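Local atomic coordinates of Acarbose/maltose binding protein GacH (Streptomyces glaucescens, PDB entry 3K01), a protein that binds acarbose and an acarbose homologue, and probably maltose, as the extracellular solute receptor of an ABC transporter. Residues A[72-77]-A[102-107]; A[93-98]-A[133-138]. All blocks are in the same frame, centred on the assembly; numbering follows the deposited sequence.

Overall arrangement
Both contacts lie on the same side of the chain's centre, with their own centres about 10 Å apart. Helix 92-100 ties them together: interaction 2 uses the helix itself, and interaction 1 uses the loop that follows it. Interaction 1 is nearer the surface and only partly buried. It joins aromatic and aliphatic packing to a water at a tyrosine hydroxyl. Interaction 2 is smaller, deeper and purely apolar, a helix valine against the 133-138 segment of the broken strand 132-148. The salt bridge between Lys75 NZ and Asp97 OD1 links the two, and Leu107 N lies 2.8 Å from Thr133 O, a probable hydrogen bond.

Interaction 1 (A[72-77]-A[102-107]); sequences AKFKNA and GYLAPL
The side chains of Phe74 and Tyr103 slide past each other in opposite directions. CE2 of Phe74 meets CB of Tyr103 at 3.8 Å, an oblique approach to both rings. CD2 of Leu104 also comes obliquely to the phenylalanine ring, 4.1 Å from CZ of Phe74. At the edge of the tyrosine ring, in its plane, a water sits 2.6 Å from OH of Tyr103. The same water donates a weak hydrogen bond of 3.3 Å to Lys75 O. It thus links the hydroxyl to the helix backbone, whose oxygen, Lys75 O, lies 3.7 Å from OH of Tyr103. CG of Phe74 is anti to the backbone N (chi1 176°), and this carries the ring along the helix flank to the loop.

The fold is that of a bacterial solute-binding protein, and the contact joins helix 67-79 to the loop after helix 92-100. That helix ends in a Schellman motif with Gly102 as its C-prime residue. Tyr103 follows directly, and its side chain turns to helix 67-79. Phe98 of helix 92-100 meets the Phe74 ring and touches Leu104, so it extends this apolar packing.

Lys75 crosses the tyrosine at about a right angle. Its CG lies 4.2 Å from CE2 of Tyr103. The chain then runs on extended, away from the loop, and its NZ forms a salt bridge with Asp97.

Interaction 2 (A[93-98]-A[133-138]); sequences AWVADF and TYAVPQ
Val95 makes the contact from the helix side, with one methyl for each of two residues of 133-138. Just before it in the chain, Trp94 is directed elsewhere, and its ring meets Trp298 edge-to-face.

At Val95 the side chain leaves the helix toward 133-138. CG1 of Val95 is anti to the backbone N (chi1 178°) and reaches CB of Tyr134 at 3.9 Å. CG2 of Val95 lies beside the backbone N and reaches CB of Ala135, also at 3.9 Å. The fork of the valine is thus shared between consecutive residues. The valine and tyrosine side chains run at a slant to each other. Only CB of the tyrosine is used, because its ring leads away from the helix. The small Ala135 offers its single methyl.

Beyond Val95, OD2 of Asp97 is hydrogen-bonded to Asn71 of helix 67-79. Phe98 lies next in the chain. One face of its ring receives CB of Trp94, 3.9 Å above the plane and offset toward the rim.

The contact is buried apolar packing within the solute-binding fold. Helix 92-100 follows strand 87-91 directly, and Val95 also touches Thr90 there. Asn299 of strand 293-302 touches both Val95 and Ala135. The helix therefore packs over neighbouring strands of the mixed sheet, with helix 67-79 beside it.

Interaction 1 (A[72-77]-A[102-107])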
ATOM      1  N   ALA A  72     -15.208   2.194  -9.786  1.00 10.72           N
ATOM      2  CA  ALA A  72     -16.446   2.693 -10.355  1.00 11.41           C
ATOM      3  C   ALA A  72     -17.207   1.610 -11.129  1.00 10.84           C
ATOM      4  O   ALA A  72     -18.425   1.529 -11.040  1.00 12.17           O
ATOM      5  CB  ALA A  72     -16.174   3.903 -11.246  1.00 12.16           C
ATOM      6  N   LYS A  73     -16.494   0.770 -11.867  1.00 10.66           N
ATOM      7  CA  LYS A  73     -17.161  -0.272 -12.644  1.00 11.28           C
ATOM      8  C   LYS A  73     -17.916  -1.224 -11.710  1.00 10.75           C
ATOM      9  O   LYS A  73     -19.052  -1.611 -11.976  1.00 10.69           O
ATOM     10  CB  LYS A  73     -16.136  -1.028 -13.483  1.00 12.04           C
ATOM     11  CG  LYS A  73     -16.729  -1.953 -14.538  1.00 12.69           C
ATOM     12  CD  LYS A  73     -15.659  -2.826 -15.181  1.00 13.96           C
ATOM     13  CE  LYS A  73     -16.215  -3.783 -16.253  1.00 16.28           C
ATOM     14  NZ  LYS A  73     -16.818  -3.076 -17.403  1.00 20.88           N
ATOM     15  N   PHE A  74     -17.286  -1.570 -10.587  1.00  9.90           N
ATOM     16  CA  PHE A  74     -17.899  -2.511  -9.651  1.00  9.70           C
ATOM     17  C   PHE A  74     -19.097  -1.865  -8.977  1.00  9.85           C
ATOM     18  O   PHE A  74     -20.180  -2.468  -8.891  1.00  9.96           O
ATOM     19  CB  PHE A  74     -16.896  -3.018  -8.607  1.00  9.39           C
ATOM     20  CG  PHE A  74     -17.513  -3.921  -7.580  1.00  7.71           C
ATOM     21  CD1 PHE A  74     -17.861  -5.219  -7.932  1.00  9.63           C
ATOM     22  CD2 PHE A  74     -17.777  -3.470  -6.290  1.00  9.99           C
ATOM     23  CE1 PHE A  74     -18.430  -6.082  -6.992  1.00  9.83           C
ATOM     24  CE2 PHE A  74     -18.357  -4.319  -5.344  1.00  9.21           C
ATOM     25  CZ  PHE A  74     -18.689  -5.626  -5.711  1.00 10.81           C
ATOM     26  N   LYS A  75     -18.937  -0.619  -8.536  1.00  9.51           N
ATOM     27  CA  LYS A  75     -20.059   0.053  -7.895  1.00 10.08           C
ATOM     28  C   LYS A  75     -21.239   0.216  -8.837  1.00 10.64           C
ATOM     29  O   LYS A  75     -22.386   0.085  -8.418  1.00 10.83           O
ATOM     30  CB  LYS A  75     -19.622   1.409  -7.342  1.00 10.36           C
ATOM     31  CG  LYS A  75     -18.753   1.298  -6.111  1.00 11.45           C
ATOM     32  CD  LYS A  75     -18.447   2.699  -5.565  1.00 12.77           C
ATOM     33  CE  LYS A  75     -17.622   2.600  -4.300  1.00 12.58           C
ATOM     34  NZ  LYS A  75     -17.327   3.949  -3.734  1.00 16.17           N
ATOM     35  N   ASN A  76     -20.966   0.535 -10.089  1.00 11.18           N
ATOM     36  CA  ASN A  76     -22.043   0.714 -11.059  1.00 11.61           C
ATOM     37  C   ASN A  76     -22.792  -0.582 -11.356  1.00 11.36           C
ATOM     38  O   ASN A  76     -24.015  -0.580 -11.465  1.00 11.44           O
ATOM     39  CB  ASN A  76     -21.508   1.326 -12.355  1.00 12.03           C
ATOM     40  CG  ASN A  76     -21.063   2.766 -12.162  1.00 14.40           C
ATOM     41  OD1 ASN A  76     -21.466   3.432 -11.200  1.00 17.99           O
ATOM     42  ND2 ASN A  76     -20.203   3.238 -13.052  1.00 16.83           N
ATOM     43  N   ALA A  77     -22.055  -1.678 -11.484  1.00 10.48           N
ATOM     44  CA  ALA A  77     -22.691  -2.972 -11.761  1.00 10.45           C
ATOM     45  C   ALA A  77     -23.519  -3.412 -10.567  1.00 10.66           C
ATOM     46  O   ALA A  77     -24.679  -3.792 -10.711  1.00 11.30           O
ATOM     47  CB  ALA A  77     -21.647  -4.026 -12.095  1.00 10.39           C
ATOM     48  N   GLY A 102     -22.918  -1.916   1.129  1.00  8.46           N
ATOM     49  CA  GLY A 102     -23.729  -3.130   1.062  1.00  9.13           C
ATOM     50  C   GLY A 102     -23.361  -4.070  -0.072  1.00  9.05           C
ATOM     51  O   GLY A 102     -24.123  -4.997  -0.401  1.00 10.23           O
ATOM     52  N   TYR A 103     -22.213  -3.884  -0.723  1.00  7.87           N
ATOM     53  CA  TYR A 103     -21.912  -4.681  -1.917  1.00  8.88           C
ATOM     54  C   TYR A 103     -21.049  -5.935  -1.714  1.00  8.96           C
ATOM     55  O   TYR A 103     -20.822  -6.667  -2.690  1.00  8.69           O
ATOM     56  CB  TYR A 103     -21.247  -3.805  -2.975  1.00  9.22           C
ATOM     57  CG  TYR A 103     -22.095  -2.704  -3.553  1.00  9.68           C
ATOM     58  CD1 TYR A 103     -23.488  -2.776  -3.569  1.00 10.56           C
ATOM     59  CD2 TYR A 103     -21.483  -1.608  -4.140  1.00 10.49           C
ATOM     60  CE1 TYR A 103     -24.239  -1.702  -4.134  1.00 11.14           C
ATOM     61  CE2 TYR A 103     -22.210  -0.573  -4.701  1.00 11.95           C
ATOM     62  CZ  TYR A 103     -23.571  -0.633  -4.697  1.00 10.73           C
ATOM     63  OH  TYR A 103     -24.317   0.400  -5.248  1.00 14.28           O
ATOM     64  N   LEU A 104     -20.593  -6.174  -0.484  1.00  8.11           N
ATOM     65  CA  LEU A 104     -19.763  -7.350  -0.205  1.00  7.51           C
ATOM     66  C   LEU A 104     -20.447  -8.358   0.684  1.00  8.25           C
ATOM     67  O   LEU A 104     -21.074  -7.988   1.683  1.00  8.71           O
ATOM     68  CB  LEU A 104     -18.388  -6.951   0.368  1.00  7.65           C
ATOM     69  CG  LEU A 104     -17.543  -5.995  -0.485  1.00  8.72           C
ATOM     70  CD1 LEU A 104     -16.169  -5.817   0.160  1.00  8.59           C
ATOM     71  CD2 LEU A 104     -17.420  -6.483  -1.920  1.00  9.50           C
ATOM     72  N   ALA A 105     -20.294  -9.629   0.331  1.00  8.02           N
ATOM     73  CA  ALA A 105     -20.815 -10.710   1.177  1.00  8.47           C
ATOM     74  C   ALA A 105     -19.956 -10.876   2.419  1.00  8.13           C
ATOM     75  O   ALA A 105     -18.730 -10.894   2.332  1.00  8.64           O
ATOM     76  CB  ALA A 105     -20.799 -12.019   0.389  1.00  9.43           C
ATOM     77  N   PRO A 106     -20.569 -11.027   3.597  1.00  9.04           N
ATOM     78  CA  PRO A 106     -19.729 -11.300   4.771  1.00  9.06           C
ATOM     79  C   PRO A 106     -19.197 -12.730   4.730  1.00  9.21           C
ATOM     80  O   PRO A 106     -19.904 -13.647   4.300  1.00  9.98           O
ATOM     81  CB  PRO A 106     -20.714 -11.135   5.935  1.00  9.73           C
ATOM     82  CG  PRO A 106     -22.053 -11.498   5.348  1.00 10.81           C
ATOM     83  CD  PRO A 106     -22.010 -10.959   3.931  1.00  9.57           C
ATOM     84  N   LEU A 107     -17.973 -12.930   5.196  1.00  8.48           N
ATOM     85  CA  LEU A 107     -17.306 -14.203   5.044  1.00  8.62           C
ATOM     86  C   LEU A 107     -17.150 -14.949   6.357  1.00  8.40           C
ATOM     87  O   LEU A 107     -16.729 -16.103   6.356  1.00  8.44           O
ATOM     88  CB  LEU A 107     -15.942 -14.000   4.369  1.00  7.91           C
ATOM     89  CG  LEU A 107     -15.962 -13.361   2.982  1.00  7.40           C
ATOM     90  CD1 LEU A 107     -14.546 -13.280   2.412  1.00  8.63           C
ATOM     91  CD2 LEU A 107     -16.862 -14.106   2.003  1.00  8.96           C
TER
HETATM   92  O   HOH W   1     -23.170   2.536  -6.298  1.00 22.37           O

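Interaction 2 (A[93-98]-A[133-138])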
ATOM      1  N   ALA A  93      -8.160  -0.409   0.833  1.00  8.04           N
ATOM      2  CA  ALA A  93      -9.144   0.613   1.248  1.00  8.83           C
ATOM      3  C   ALA A  93     -10.521   0.337   0.649  1.00  8.44           C
ATOM      4  O   ALA A  93     -11.544   0.813   1.161  1.00  9.15           O
ATOM      5  CB  ALA A  93      -8.688   2.018   0.841  1.00  9.78           C
ATOM      6  N   TRP A  94     -10.573  -0.421  -0.443  1.00  7.77           N
ATOM      7  CA  TRP A  94     -11.848  -0.658  -1.121  1.00  7.89           C
ATOM      8  C   TRP A  94     -12.718  -1.640  -0.340  1.00  8.60           C
ATOM      9  O   TRP A  94     -13.926  -1.676  -0.581  1.00  8.12           O
ATOM     10  CB  TRP A  94     -11.671  -1.184  -2.539  1.00  8.07           C
ATOM     11  CG  TRP A  94     -11.002  -0.265  -3.506  1.00  7.98           C
ATOM     12  CD1 TRP A  94     -10.467   0.972  -3.259  1.00  9.58           C
ATOM     13  CD2 TRP A  94     -10.719  -0.581  -4.868  1.00  8.93           C
ATOM     14  NE1 TRP A  94      -9.890   1.450  -4.419  1.00 10.31           N
ATOM     15  CE2 TRP A  94     -10.038   0.520  -5.420  1.00  9.76           C
ATOM     16  CE3 TRP A  94     -10.989  -1.692  -5.684  1.00  9.35           C
ATOM     17  CZ2 TRP A  94      -9.593   0.532  -6.752  1.00 11.10           C
ATOM     18  CZ3 TRP A  94     -10.560  -1.673  -7.013  1.00  8.92           C
ATOM     19  CH2 TRP A  94      -9.878  -0.559  -7.525  1.00  9.94           C
ATOM     20  N   VAL A  95     -12.145  -2.447   0.553  1.00  7.74           N
ATOM     21  CA  VAL A  95     -12.971  -3.366   1.330  1.00  7.97           C
ATOM     22  C   VAL A  95     -14.016  -2.586   2.114  1.00  7.80           C
ATOM     23  O   VAL A  95     -15.212  -2.875   1.982  1.00  8.27           O
ATOM     24  CB  VAL A  95     -12.123  -4.244   2.250  1.00  7.89           C
ATOM     25  CG1 VAL A  95     -13.032  -5.160   3.091  1.00  9.66           C
ATOM     26  CG2 VAL A  95     -11.161  -5.078   1.427  1.00  8.90           C
ATOM     27  N   ALA A  96     -13.598  -1.611   2.908  1.00  7.94           N
ATOM     28  CA  ALA A  96     -14.556  -0.823   3.678  1.00  7.72           C
ATOM     29  C   ALA A  96     -15.419   0.043   2.766  1.00  9.24           C
ATOM     30  O   ALA A  96     -16.605   0.233   3.048  1.00  8.82           O
ATOM     31  CB  ALA A  96     -13.853   0.026   4.687  1.00  8.36           C
ATOM     32  N   ASP A  97     -14.854   0.542   1.671  1.00  8.25           N
ATOM     33  CA  ASP A  97     -15.599   1.344   0.696  1.00  9.13           C
ATOM     34  C   ASP A  97     -16.797   0.500   0.214  1.00  8.85           C
ATOM     35  O   ASP A  97     -17.969   0.886   0.378  1.00  9.45           O
ATOM     36  CB  ASP A  97     -14.643   1.735  -0.451  1.00  9.22           C
ATOM     37  CG  ASP A  97     -15.243   2.689  -1.455  1.00 11.63           C
ATOM     38  OD1 ASP A  97     -16.361   3.200  -1.224  1.00 13.44           O
ATOM     39  OD2 ASP A  97     -14.547   2.905  -2.469  1.00 12.11           O
ATOM     40  N   PHE A  98     -16.534  -0.664  -0.357  1.00  8.00           N
ATOM     41  CA  PHE A  98     -17.617  -1.489  -0.926  1.00  7.86           C
ATOM     42  C   PHE A  98     -18.507  -2.060   0.173  1.00  7.97           C
ATOM     43  O   PHE A  98     -19.721  -2.147  -0.015  1.00  8.30           O
ATOM     44  CB  PHE A  98     -17.022  -2.648  -1.718  1.00  7.69           C
ATOM     45  CG  PHE A  98     -16.229  -2.256  -2.954  1.00  7.54           C
ATOM     46  CD1 PHE A  98     -16.419  -1.058  -3.640  1.00  8.88           C
ATOM     47  CD2 PHE A  98     -15.322  -3.160  -3.449  1.00  8.11           C
ATOM     48  CE1 PHE A  98     -15.646  -0.772  -4.786  1.00  9.22           C
ATOM     49  CE2 PHE A  98     -14.555  -2.889  -4.585  1.00  8.04           C
ATOM     50  CZ  PHE A  98     -14.722  -1.688  -5.248  1.00  8.49           C
ATOM     51  N   THR A 133     -15.840  -9.822   8.504  1.00  9.93           N
ATOM     52  CA  THR A 133     -14.806 -10.036   7.483  1.00  8.86           C
ATOM     53  C   THR A 133     -15.464 -10.015   6.113  1.00  8.54           C
ATOM     54  O   THR A 133     -16.460 -10.731   5.873  1.00  9.22           O
ATOM     55  CB  THR A 133     -14.164 -11.407   7.705  1.00  8.82           C
ATOM     56  OG1 THR A 133     -13.674 -11.466   9.047  1.00 10.17           O
ATOM     57  CG2 THR A 133     -13.012 -11.629   6.737  1.00  9.43           C
ATOM     58  N   TYR A 134     -14.923  -9.200   5.191  1.00  7.31           N
ATOM     59  CA  TYR A 134     -15.464  -9.063   3.856  1.00  7.68           C
ATOM     60  C   TYR A 134     -14.456  -9.359   2.753  1.00  7.40           C
ATOM     61  O   TYR A 134     -14.700  -9.046   1.582  1.00  8.11           O
ATOM     62  CB  TYR A 134     -16.039  -7.654   3.653  1.00  7.93           C
ATOM     63  CG  TYR A 134     -17.245  -7.367   4.509  1.00  7.72           C
ATOM     64  CD1 TYR A 134     -18.513  -7.759   4.081  1.00  7.90           C
ATOM     65  CD2 TYR A 134     -17.128  -6.697   5.721  1.00  9.30           C
ATOM     66  CE1 TYR A 134     -19.641  -7.495   4.862  1.00  9.78           C
ATOM     67  CE2 TYR A 134     -18.240  -6.446   6.503  1.00  9.91           C
ATOM     68  CZ  TYR A 134     -19.473  -6.826   6.063  1.00  9.63           C
ATOM     69  OH  TYR A 134     -20.596  -6.572   6.848  1.00 13.19           O
ATOM     70  N   ALA A 135     -13.318  -9.934   3.111  1.00  7.00           N
ATOM     71  CA  ALA A 135     -12.314 -10.243   2.094  1.00  7.24           C
ATOM     72  C   ALA A 135     -11.360 -11.269   2.640  1.00  7.14           C
ATOM     73  O   ALA A 135     -11.372 -11.562   3.835  1.00  7.57           O
ATOM     74  CB  ALA A 135     -11.540  -8.959   1.658  1.00  7.85           C
ATOM     75  N   VAL A 136     -10.509 -11.772   1.753  1.00  7.22           N
ATOM     76  CA  VAL A 136      -9.320 -12.539   2.131  1.00  7.26           C
ATOM     77  C   VAL A 136      -8.087 -11.831   1.522  1.00  6.95           C
ATOM     78  O   VAL A 136      -8.165 -11.262   0.439  1.00  7.89           O
ATOM     79  CB  VAL A 136      -9.363 -14.020   1.674  1.00  7.16           C
ATOM     80  CG1 VAL A 136     -10.476 -14.754   2.427  1.00  9.14           C
ATOM     81  CG2 VAL A 136      -9.578 -14.143   0.159  1.00  9.36           C
ATOM     82  N   PRO A 137      -6.948 -11.873   2.217  1.00  7.16           N
ATOM     83  CA  PRO A 137      -5.769 -11.138   1.707  1.00  6.88           C
ATOM     84  C   PRO A 137      -5.121 -11.808   0.524  1.00  7.29           C
ATOM     85  O   PRO A 137      -5.117 -13.041   0.399  1.00  8.05           O
ATOM     86  CB  PRO A 137      -4.805 -11.151   2.907  1.00  7.70           C
ATOM     87  CG  PRO A 137      -5.673 -11.482   4.109  1.00  7.81           C
ATOM     88  CD  PRO A 137      -6.662 -12.469   3.527  1.00  7.98           C
ATOM     89  N   GLN A 138      -4.519 -10.994  -0.334  1.00  6.56           N
ATOM     90  CA  GLN A 138      -3.838 -11.502  -1.524  1.00  6.75           C
ATOM     91  C   GLN A 138      -2.375 -11.029  -1.579  1.00  7.05           C
ATOM     92  O   GLN A 138      -1.460 -11.855  -1.463  1.00  7.66           O
ATOM     93  CB  GLN A 138      -4.587 -11.121  -2.783  1.00  7.78           C
ATOM     94  CG  GLN A 138      -4.037 -11.790  -4.021  1.00  8.30           C
ATOM     95  CD  GLN A 138      -4.549 -11.155  -5.268  1.00  9.02           C
ATOM     96  OE1 GLN A 138      -4.483  -9.929  -5.404  1.00  8.89           O
ATOM     97  NE2 GLN A 138      -5.102 -11.960  -6.205  1.00  9.68           N
TER